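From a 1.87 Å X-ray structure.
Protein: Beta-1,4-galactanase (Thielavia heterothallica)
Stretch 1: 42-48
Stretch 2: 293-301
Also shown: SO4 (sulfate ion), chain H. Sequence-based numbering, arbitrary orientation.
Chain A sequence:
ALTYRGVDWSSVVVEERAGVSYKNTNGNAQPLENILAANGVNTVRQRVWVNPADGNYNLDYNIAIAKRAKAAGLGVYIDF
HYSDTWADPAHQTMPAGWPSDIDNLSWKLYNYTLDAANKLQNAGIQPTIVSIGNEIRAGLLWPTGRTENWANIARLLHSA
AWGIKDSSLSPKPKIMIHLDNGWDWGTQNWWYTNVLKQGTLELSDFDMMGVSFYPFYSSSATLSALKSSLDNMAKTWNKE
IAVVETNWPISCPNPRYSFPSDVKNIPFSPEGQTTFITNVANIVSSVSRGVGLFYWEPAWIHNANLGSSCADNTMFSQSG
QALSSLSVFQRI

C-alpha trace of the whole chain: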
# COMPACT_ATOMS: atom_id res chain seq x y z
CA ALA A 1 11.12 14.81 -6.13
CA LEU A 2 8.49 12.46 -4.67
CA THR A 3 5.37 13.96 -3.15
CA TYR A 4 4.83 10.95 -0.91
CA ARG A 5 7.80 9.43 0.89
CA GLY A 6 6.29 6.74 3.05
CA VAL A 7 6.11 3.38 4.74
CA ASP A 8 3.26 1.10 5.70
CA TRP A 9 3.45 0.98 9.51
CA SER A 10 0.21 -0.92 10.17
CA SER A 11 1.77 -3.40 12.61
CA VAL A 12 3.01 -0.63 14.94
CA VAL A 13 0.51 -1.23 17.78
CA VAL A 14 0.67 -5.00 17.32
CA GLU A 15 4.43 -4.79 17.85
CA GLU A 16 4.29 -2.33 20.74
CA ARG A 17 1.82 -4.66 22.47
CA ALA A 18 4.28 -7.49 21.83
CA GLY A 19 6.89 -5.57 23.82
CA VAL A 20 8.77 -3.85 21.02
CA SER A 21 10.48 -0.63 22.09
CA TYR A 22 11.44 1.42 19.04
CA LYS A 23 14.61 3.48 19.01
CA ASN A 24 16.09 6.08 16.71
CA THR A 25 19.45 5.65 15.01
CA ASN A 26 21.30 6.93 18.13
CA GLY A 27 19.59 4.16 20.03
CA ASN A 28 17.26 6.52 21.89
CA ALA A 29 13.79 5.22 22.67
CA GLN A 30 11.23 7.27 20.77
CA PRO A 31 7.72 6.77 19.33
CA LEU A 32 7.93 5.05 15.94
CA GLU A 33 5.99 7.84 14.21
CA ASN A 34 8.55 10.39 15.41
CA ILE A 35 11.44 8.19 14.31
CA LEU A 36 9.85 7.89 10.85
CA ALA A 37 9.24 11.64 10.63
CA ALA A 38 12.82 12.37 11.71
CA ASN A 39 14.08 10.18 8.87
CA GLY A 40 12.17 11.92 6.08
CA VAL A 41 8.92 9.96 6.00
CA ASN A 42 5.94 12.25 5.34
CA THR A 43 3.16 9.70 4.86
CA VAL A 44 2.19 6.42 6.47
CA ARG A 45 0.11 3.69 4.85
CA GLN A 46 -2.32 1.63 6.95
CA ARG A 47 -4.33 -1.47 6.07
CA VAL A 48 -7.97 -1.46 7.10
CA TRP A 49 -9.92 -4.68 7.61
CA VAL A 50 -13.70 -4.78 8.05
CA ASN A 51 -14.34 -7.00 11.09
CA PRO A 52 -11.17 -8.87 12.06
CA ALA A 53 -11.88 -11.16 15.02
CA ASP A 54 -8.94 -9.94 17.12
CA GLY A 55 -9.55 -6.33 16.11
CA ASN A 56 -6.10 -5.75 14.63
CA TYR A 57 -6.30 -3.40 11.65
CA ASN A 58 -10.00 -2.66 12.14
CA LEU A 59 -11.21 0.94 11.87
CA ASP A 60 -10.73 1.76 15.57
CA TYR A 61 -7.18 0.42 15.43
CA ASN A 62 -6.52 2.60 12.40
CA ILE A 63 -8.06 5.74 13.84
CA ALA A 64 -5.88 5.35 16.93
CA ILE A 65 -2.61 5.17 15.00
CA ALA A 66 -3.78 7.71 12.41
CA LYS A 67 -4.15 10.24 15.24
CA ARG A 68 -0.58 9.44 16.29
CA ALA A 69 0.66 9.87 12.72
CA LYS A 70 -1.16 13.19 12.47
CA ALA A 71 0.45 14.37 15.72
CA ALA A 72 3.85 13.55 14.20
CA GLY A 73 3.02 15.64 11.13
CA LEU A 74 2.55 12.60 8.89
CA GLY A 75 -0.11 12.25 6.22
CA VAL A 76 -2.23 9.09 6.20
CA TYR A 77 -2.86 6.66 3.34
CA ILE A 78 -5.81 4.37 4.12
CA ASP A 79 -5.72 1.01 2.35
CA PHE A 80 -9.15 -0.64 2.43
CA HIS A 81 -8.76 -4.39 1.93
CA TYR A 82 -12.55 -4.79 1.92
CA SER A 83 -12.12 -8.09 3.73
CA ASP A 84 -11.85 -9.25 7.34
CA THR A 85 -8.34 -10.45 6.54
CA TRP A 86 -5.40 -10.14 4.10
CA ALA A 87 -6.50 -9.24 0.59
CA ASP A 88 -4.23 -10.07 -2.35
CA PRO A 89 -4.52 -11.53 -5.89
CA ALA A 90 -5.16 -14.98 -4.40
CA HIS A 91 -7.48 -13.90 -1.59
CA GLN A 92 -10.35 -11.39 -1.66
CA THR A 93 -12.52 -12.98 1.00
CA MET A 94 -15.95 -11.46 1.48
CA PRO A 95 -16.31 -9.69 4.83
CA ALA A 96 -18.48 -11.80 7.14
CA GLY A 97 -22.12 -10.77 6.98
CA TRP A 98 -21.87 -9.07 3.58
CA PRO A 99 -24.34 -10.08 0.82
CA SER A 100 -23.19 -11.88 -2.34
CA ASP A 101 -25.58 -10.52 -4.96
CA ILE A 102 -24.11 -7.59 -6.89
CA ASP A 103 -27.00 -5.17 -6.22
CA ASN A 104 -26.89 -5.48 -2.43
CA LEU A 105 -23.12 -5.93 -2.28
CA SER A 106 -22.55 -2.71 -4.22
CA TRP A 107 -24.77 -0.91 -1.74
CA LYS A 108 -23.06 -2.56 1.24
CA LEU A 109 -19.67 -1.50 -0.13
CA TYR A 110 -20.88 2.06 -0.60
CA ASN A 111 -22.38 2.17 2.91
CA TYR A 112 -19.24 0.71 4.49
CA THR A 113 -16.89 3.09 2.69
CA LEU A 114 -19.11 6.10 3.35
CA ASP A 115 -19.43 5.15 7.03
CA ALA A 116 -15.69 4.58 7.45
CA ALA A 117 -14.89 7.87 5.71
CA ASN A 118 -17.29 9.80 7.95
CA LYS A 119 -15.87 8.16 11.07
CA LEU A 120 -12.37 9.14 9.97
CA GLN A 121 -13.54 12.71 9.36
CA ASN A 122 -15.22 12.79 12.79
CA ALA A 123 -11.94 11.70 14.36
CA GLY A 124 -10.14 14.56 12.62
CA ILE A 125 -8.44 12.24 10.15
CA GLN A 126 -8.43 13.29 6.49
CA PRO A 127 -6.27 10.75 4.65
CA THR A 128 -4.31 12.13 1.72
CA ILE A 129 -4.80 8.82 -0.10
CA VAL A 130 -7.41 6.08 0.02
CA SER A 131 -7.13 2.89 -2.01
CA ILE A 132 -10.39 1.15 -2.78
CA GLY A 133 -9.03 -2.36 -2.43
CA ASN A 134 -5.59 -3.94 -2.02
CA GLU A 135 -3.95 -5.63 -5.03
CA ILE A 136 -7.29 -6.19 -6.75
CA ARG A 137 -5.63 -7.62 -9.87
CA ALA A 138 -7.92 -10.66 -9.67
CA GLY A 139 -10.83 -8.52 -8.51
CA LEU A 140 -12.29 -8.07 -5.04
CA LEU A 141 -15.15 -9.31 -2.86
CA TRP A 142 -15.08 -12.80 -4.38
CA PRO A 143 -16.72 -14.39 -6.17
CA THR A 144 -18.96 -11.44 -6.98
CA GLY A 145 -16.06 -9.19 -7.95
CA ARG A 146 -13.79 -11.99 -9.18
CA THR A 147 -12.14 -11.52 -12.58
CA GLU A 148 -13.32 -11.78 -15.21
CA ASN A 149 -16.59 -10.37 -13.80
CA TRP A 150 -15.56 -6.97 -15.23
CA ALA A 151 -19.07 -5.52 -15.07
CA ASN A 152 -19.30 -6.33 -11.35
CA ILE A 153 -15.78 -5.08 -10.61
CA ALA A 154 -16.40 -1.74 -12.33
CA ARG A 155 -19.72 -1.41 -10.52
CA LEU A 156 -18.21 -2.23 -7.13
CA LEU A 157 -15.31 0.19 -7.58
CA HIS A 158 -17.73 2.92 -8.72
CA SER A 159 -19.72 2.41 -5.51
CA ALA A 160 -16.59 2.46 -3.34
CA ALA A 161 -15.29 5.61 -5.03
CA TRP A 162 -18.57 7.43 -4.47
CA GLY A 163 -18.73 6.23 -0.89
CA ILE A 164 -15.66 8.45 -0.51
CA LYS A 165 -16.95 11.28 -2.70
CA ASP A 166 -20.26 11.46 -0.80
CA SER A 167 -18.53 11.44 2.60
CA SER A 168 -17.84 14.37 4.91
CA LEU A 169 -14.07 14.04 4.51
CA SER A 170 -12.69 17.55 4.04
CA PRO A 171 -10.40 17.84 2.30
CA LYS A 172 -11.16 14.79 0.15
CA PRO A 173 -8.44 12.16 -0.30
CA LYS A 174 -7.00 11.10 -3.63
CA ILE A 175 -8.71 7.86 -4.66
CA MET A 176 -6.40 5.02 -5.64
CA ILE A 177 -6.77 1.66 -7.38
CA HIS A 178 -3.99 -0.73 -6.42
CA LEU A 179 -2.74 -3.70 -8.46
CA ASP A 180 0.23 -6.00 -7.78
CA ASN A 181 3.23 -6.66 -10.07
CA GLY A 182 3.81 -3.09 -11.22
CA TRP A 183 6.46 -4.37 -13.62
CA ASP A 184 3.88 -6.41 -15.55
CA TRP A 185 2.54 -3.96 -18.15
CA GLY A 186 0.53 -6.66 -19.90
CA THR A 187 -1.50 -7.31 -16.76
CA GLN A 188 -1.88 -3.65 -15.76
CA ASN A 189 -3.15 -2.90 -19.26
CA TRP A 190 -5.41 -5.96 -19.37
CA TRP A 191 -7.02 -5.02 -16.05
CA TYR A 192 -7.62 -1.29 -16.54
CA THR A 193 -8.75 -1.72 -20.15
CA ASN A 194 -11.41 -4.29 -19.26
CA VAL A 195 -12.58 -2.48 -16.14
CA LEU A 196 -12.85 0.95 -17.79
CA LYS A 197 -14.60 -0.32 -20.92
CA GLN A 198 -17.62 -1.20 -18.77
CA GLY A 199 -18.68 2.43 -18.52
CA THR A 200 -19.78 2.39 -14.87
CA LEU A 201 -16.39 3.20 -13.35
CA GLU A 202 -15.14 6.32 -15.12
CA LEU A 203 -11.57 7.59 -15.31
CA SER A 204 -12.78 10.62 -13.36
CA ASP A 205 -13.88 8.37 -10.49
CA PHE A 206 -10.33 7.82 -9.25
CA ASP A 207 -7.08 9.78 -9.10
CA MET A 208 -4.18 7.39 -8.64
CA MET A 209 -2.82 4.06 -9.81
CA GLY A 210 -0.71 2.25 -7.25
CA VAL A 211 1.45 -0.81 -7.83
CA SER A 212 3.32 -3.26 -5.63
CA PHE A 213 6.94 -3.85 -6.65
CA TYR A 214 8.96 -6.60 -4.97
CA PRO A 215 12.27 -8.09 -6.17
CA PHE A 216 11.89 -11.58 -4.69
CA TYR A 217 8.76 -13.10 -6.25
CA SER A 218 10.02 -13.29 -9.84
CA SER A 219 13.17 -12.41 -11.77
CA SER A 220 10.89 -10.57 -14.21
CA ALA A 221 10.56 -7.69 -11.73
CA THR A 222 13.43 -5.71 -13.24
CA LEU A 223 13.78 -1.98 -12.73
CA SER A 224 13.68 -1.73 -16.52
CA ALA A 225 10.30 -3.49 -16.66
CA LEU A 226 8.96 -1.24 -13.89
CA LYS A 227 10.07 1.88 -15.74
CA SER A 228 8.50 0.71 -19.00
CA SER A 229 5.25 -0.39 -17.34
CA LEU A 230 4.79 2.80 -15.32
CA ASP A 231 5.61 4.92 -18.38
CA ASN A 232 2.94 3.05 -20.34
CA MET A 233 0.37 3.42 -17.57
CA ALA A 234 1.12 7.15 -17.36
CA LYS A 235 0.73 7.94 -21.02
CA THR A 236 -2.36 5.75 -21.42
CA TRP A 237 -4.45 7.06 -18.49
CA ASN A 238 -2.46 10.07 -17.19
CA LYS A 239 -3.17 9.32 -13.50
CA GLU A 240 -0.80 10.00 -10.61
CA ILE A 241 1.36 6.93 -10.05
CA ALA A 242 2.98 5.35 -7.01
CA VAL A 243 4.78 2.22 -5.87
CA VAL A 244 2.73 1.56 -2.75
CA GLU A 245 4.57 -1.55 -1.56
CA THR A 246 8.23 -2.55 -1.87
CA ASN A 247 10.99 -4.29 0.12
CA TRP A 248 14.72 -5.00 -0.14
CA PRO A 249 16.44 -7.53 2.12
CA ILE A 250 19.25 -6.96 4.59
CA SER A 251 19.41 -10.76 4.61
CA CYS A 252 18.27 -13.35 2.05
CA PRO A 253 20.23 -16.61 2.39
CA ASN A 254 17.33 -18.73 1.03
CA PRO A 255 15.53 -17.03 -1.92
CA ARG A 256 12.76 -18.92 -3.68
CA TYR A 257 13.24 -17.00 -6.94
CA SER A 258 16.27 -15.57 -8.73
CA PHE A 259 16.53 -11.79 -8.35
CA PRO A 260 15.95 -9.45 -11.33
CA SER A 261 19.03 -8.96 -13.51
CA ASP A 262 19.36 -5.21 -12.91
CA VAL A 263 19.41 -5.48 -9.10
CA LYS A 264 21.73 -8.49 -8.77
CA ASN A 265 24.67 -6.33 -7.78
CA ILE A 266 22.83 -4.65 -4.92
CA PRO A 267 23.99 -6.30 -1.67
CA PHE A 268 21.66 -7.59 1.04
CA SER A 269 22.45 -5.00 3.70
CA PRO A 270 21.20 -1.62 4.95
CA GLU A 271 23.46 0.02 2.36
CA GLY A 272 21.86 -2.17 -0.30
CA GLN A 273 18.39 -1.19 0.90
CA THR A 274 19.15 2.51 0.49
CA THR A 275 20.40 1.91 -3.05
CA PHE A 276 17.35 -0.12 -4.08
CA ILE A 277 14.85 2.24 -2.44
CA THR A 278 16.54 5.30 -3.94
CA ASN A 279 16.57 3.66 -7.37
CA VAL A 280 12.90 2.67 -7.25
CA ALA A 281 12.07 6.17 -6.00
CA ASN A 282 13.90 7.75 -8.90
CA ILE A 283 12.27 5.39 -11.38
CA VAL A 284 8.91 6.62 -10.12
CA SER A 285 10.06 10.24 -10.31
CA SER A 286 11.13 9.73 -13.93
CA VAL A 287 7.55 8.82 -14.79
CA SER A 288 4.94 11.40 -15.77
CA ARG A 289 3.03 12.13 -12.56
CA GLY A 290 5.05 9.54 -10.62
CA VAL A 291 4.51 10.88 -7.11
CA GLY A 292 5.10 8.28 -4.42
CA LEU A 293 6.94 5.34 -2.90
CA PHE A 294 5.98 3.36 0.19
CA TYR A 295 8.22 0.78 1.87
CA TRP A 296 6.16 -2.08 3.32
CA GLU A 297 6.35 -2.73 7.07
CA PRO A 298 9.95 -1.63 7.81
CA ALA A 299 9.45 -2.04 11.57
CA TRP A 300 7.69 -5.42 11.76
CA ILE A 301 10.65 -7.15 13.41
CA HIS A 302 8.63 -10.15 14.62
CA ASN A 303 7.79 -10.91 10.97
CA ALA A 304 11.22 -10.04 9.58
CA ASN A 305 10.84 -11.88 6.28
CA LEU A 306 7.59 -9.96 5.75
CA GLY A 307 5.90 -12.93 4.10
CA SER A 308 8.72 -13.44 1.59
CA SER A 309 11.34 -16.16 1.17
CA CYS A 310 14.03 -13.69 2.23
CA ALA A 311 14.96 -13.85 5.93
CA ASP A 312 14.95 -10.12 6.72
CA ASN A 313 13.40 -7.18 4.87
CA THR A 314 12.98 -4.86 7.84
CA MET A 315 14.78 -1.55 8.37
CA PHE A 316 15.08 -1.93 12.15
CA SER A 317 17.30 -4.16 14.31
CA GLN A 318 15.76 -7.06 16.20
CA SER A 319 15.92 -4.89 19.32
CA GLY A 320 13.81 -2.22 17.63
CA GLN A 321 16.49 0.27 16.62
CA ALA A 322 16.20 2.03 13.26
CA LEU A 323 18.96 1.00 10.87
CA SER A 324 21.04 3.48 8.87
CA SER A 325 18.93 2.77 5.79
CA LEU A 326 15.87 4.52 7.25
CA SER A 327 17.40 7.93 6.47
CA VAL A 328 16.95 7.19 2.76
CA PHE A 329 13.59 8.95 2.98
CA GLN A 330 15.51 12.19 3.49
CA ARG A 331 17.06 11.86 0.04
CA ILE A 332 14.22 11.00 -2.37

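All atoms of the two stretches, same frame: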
# COMPACT_ATOMS: atom_id res chain seq x y z
N ASN A 42 6.98 11.22 5.22
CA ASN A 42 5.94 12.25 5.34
C ASN A 42 4.54 11.67 5.23
O ASN A 42 3.55 12.38 5.39
CB ASN A 42 6.14 13.37 4.30
CG ASN A 42 5.86 12.92 2.87
OD1 ASN A 42 5.45 11.79 2.61
ND2 ASN A 42 6.07 13.83 1.93
N THR A 43 4.46 10.36 5.00
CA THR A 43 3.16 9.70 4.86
C THR A 43 3.25 8.25 5.32
O THR A 43 4.22 7.56 5.03
CB THR A 43 2.69 9.69 3.39
OG1 THR A 43 2.84 11.00 2.82
CG2 THR A 43 1.22 9.26 3.30
N VAL A 44 2.23 7.80 6.03
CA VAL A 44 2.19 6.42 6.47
C VAL A 44 0.96 5.73 5.89
O VAL A 44 -0.12 6.32 5.82
CB VAL A 44 2.17 6.27 8.02
CG1 VAL A 44 3.52 6.70 8.59
CG2 VAL A 44 1.03 7.09 8.62
N ARG A 45 1.16 4.50 5.44
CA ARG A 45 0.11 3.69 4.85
C ARG A 45 -0.40 2.74 5.94
O ARG A 45 0.39 2.23 6.74
CB ARG A 45 0.70 2.90 3.68
CG ARG A 45 -0.28 2.03 2.89
CD ARG A 45 0.52 1.40 1.75
NE ARG A 45 -0.25 0.58 0.82
CZ ARG A 45 -0.26 -0.75 0.83
NH1 ARG A 45 0.44 -1.42 1.74
NH2 ARG A 45 -0.90 -1.42 -0.13
N GLN A 46 -1.71 2.50 5.95
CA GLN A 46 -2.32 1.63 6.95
C GLN A 46 -3.40 0.74 6.33
O GLN A 46 -4.28 1.23 5.62
CB GLN A 46 -2.95 2.48 8.07
CG GLN A 46 -1.97 3.45 8.72
CD GLN A 46 -2.62 4.33 9.78
OE1 GLN A 46 -1.98 5.22 10.33
NE2 GLN A 46 -3.90 4.07 10.07
N ARG A 47 -3.33 -0.56 6.60
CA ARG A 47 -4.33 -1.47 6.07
C ARG A 47 -5.55 -1.49 6.97
O ARG A 47 -5.44 -1.52 8.19
CB ARG A 47 -3.76 -2.90 5.94
CG ARG A 47 -3.09 -3.44 7.19
CD ARG A 47 -2.65 -4.89 7.00
NE ARG A 47 -1.77 -5.34 8.08
CZ ARG A 47 -0.46 -5.09 8.14
NH1 ARG A 47 0.13 -4.41 7.17
NH2 ARG A 47 0.25 -5.51 9.18
N VAL A 48 -6.73 -1.45 6.35
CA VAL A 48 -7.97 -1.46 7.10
C VAL A 48 -8.78 -2.71 6.76
O VAL A 48 -9.08 -2.97 5.60
CB VAL A 48 -8.83 -0.22 6.77
CG1 VAL A 48 -10.15 -0.28 7.55
CG2 VAL A 48 -8.07 1.05 7.10
N LEU A 293 6.30 6.62 -3.18
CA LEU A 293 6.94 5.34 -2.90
C LEU A 293 6.69 5.02 -1.44
O LEU A 293 6.90 5.86 -0.56
CB LEU A 293 8.45 5.42 -3.16
CG LEU A 293 9.25 4.13 -2.92
CD1 LEU A 293 10.57 4.20 -3.65
CD2 LEU A 293 9.48 3.93 -1.42
N PHE A 294 6.23 3.80 -1.17
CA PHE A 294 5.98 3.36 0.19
C PHE A 294 6.67 2.04 0.47
O PHE A 294 6.42 1.05 -0.22
CB PHE A 294 4.48 3.20 0.45
CG PHE A 294 3.71 4.49 0.45
CD1 PHE A 294 3.41 5.15 -0.74
CD2 PHE A 294 3.29 5.05 1.65
CE1 PHE A 294 2.70 6.35 -0.73
CE2 PHE A 294 2.58 6.26 1.67
CZ PHE A 294 2.29 6.91 0.48
N TYR A 295 7.52 2.01 1.49
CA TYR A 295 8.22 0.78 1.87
C TYR A 295 7.23 -0.00 2.73
O TYR A 295 6.58 0.58 3.60
CB TYR A 295 9.47 1.10 2.69
CG TYR A 295 10.40 -0.09 2.81
CD1 TYR A 295 11.39 -0.32 1.85
CD2 TYR A 295 10.27 -1.00 3.84
CE1 TYR A 295 12.21 -1.44 1.91
CE2 TYR A 295 11.09 -2.14 3.92
CZ TYR A 295 12.06 -2.34 2.95
OH TYR A 295 12.86 -3.45 3.00
N TRP A 296 7.13 -1.31 2.53
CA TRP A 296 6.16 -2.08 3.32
C TRP A 296 6.67 -2.66 4.63
O TRP A 296 7.58 -3.49 4.65
CB TRP A 296 5.56 -3.20 2.48
CG TRP A 296 4.31 -3.78 3.09
CD1 TRP A 296 3.12 -3.15 3.25
CD2 TRP A 296 4.15 -5.10 3.64
NE1 TRP A 296 2.22 -3.98 3.88
CE2 TRP A 296 2.83 -5.18 4.13
CE3 TRP A 296 4.99 -6.21 3.78
CZ2 TRP A 296 2.32 -6.34 4.74
CZ3 TRP A 296 4.50 -7.36 4.39
CH2 TRP A 296 3.17 -7.42 4.86
N GLU A 297 6.05 -2.23 5.73
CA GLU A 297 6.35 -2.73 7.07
C GLU A 297 7.82 -2.80 7.48
O GLU A 297 8.32 -3.85 7.88
CB GLU A 297 5.70 -4.10 7.23
CG GLU A 297 4.18 -4.05 7.27
CD GLU A 297 3.64 -3.59 8.62
OE1 GLU A 297 4.45 -3.17 9.47
OE2 GLU A 297 2.42 -3.64 8.82
N PRO A 298 8.53 -1.66 7.44
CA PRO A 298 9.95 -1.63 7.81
C PRO A 298 10.24 -1.97 9.27
O PRO A 298 11.35 -2.41 9.59
CB PRO A 298 10.36 -0.21 7.46
CG PRO A 298 9.12 0.57 7.79
CD PRO A 298 8.03 -0.29 7.19
N ALA A 299 9.25 -1.80 10.14
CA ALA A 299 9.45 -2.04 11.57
C ALA A 299 8.81 -3.30 12.15
O ALA A 299 8.76 -3.46 13.38
CB ALA A 299 8.98 -0.81 12.36
N TRP A 300 8.34 -4.20 11.29
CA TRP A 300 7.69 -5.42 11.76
C TRP A 300 8.76 -6.48 12.03
O TRP A 300 8.85 -7.50 11.33
CB TRP A 300 6.71 -5.92 10.70
CG TRP A 300 5.66 -6.85 11.23
CD1 TRP A 300 5.60 -7.42 12.47
CD2 TRP A 300 4.51 -7.33 10.51
NE1 TRP A 300 4.50 -8.22 12.57
CE2 TRP A 300 3.81 -8.19 11.38
CE3 TRP A 300 4.02 -7.12 9.22
CZ2 TRP A 300 2.63 -8.84 11.00
CZ3 TRP A 300 2.84 -7.77 8.84
CH2 TRP A 300 2.17 -8.62 9.73
N ILE A 301 9.56 -6.25 13.07
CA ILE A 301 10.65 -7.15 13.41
C ILE A 301 10.28 -8.58 13.81
O ILE A 301 11.12 -9.47 13.73
CB ILE A 301 11.56 -6.51 14.49
CG1 ILE A 301 10.78 -6.30 15.78
CG2 ILE A 301 12.11 -5.19 13.97
CD1 ILE A 301 11.63 -5.69 16.89
S SO4 H . 7.44 17.45 2.50
O1 SO4 H . 8.07 18.91 2.21
O2 SO4 H . 7.18 16.89 1.18
O3 SO4 H . 8.28 16.74 3.20
O4 SO4 H . 6.19 17.75 3.14
O HOH W 1 -0.64 -3.22 4.62

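What ties the two stretches together most firmly? A salt bridge joins Arg47 to Glu297: both NH1 and NH2 of Arg47 donate hydrogen bonds to OE2 of Glu297, each at 2.9 Å. The carboxylate oxygen lies at the guanidinium edge, near its plane, where the N-H groups point. Arginine suits the place because its long chain, extended beyond a p chi1, carries charge from the strand to the acid, whose m, m rotamer brings its end nearer.

What surrounds this buried ion pair? Two tryptophans approach the Arg47 guanidinium obliquely, Trp300 CZ3 lying 3.5 Å from Arg47 NH2 and Trp296 CZ2 3.8 Å from Arg47 NH1. One water accepts hydrogen bonds from Arg47 NH1 (2.9 Å) and Trp296 NE1 (3.1 Å), linking the strands where the side chains do not bond directly.

How does the contact continue along the strands? Thr43, Arg45 and Arg47 alternate with residues pointing away or out of reach, so their side chains face stretch 2. Arg45, fully extended through chi3, brings NH1 within 3.5 Å of Trp296 CD1.

Where does packing replace polarity? Phe294 fills the space between strands with its buried ring: Thr43 CG2 meets its edge, 3.7 Å from Phe294 CE2, and Arg45 CB lies 3.9 Å from Phe294 CD2. Thr43 OG1 meanwhile bonds to Asn42 OD1 at 2.7 Å.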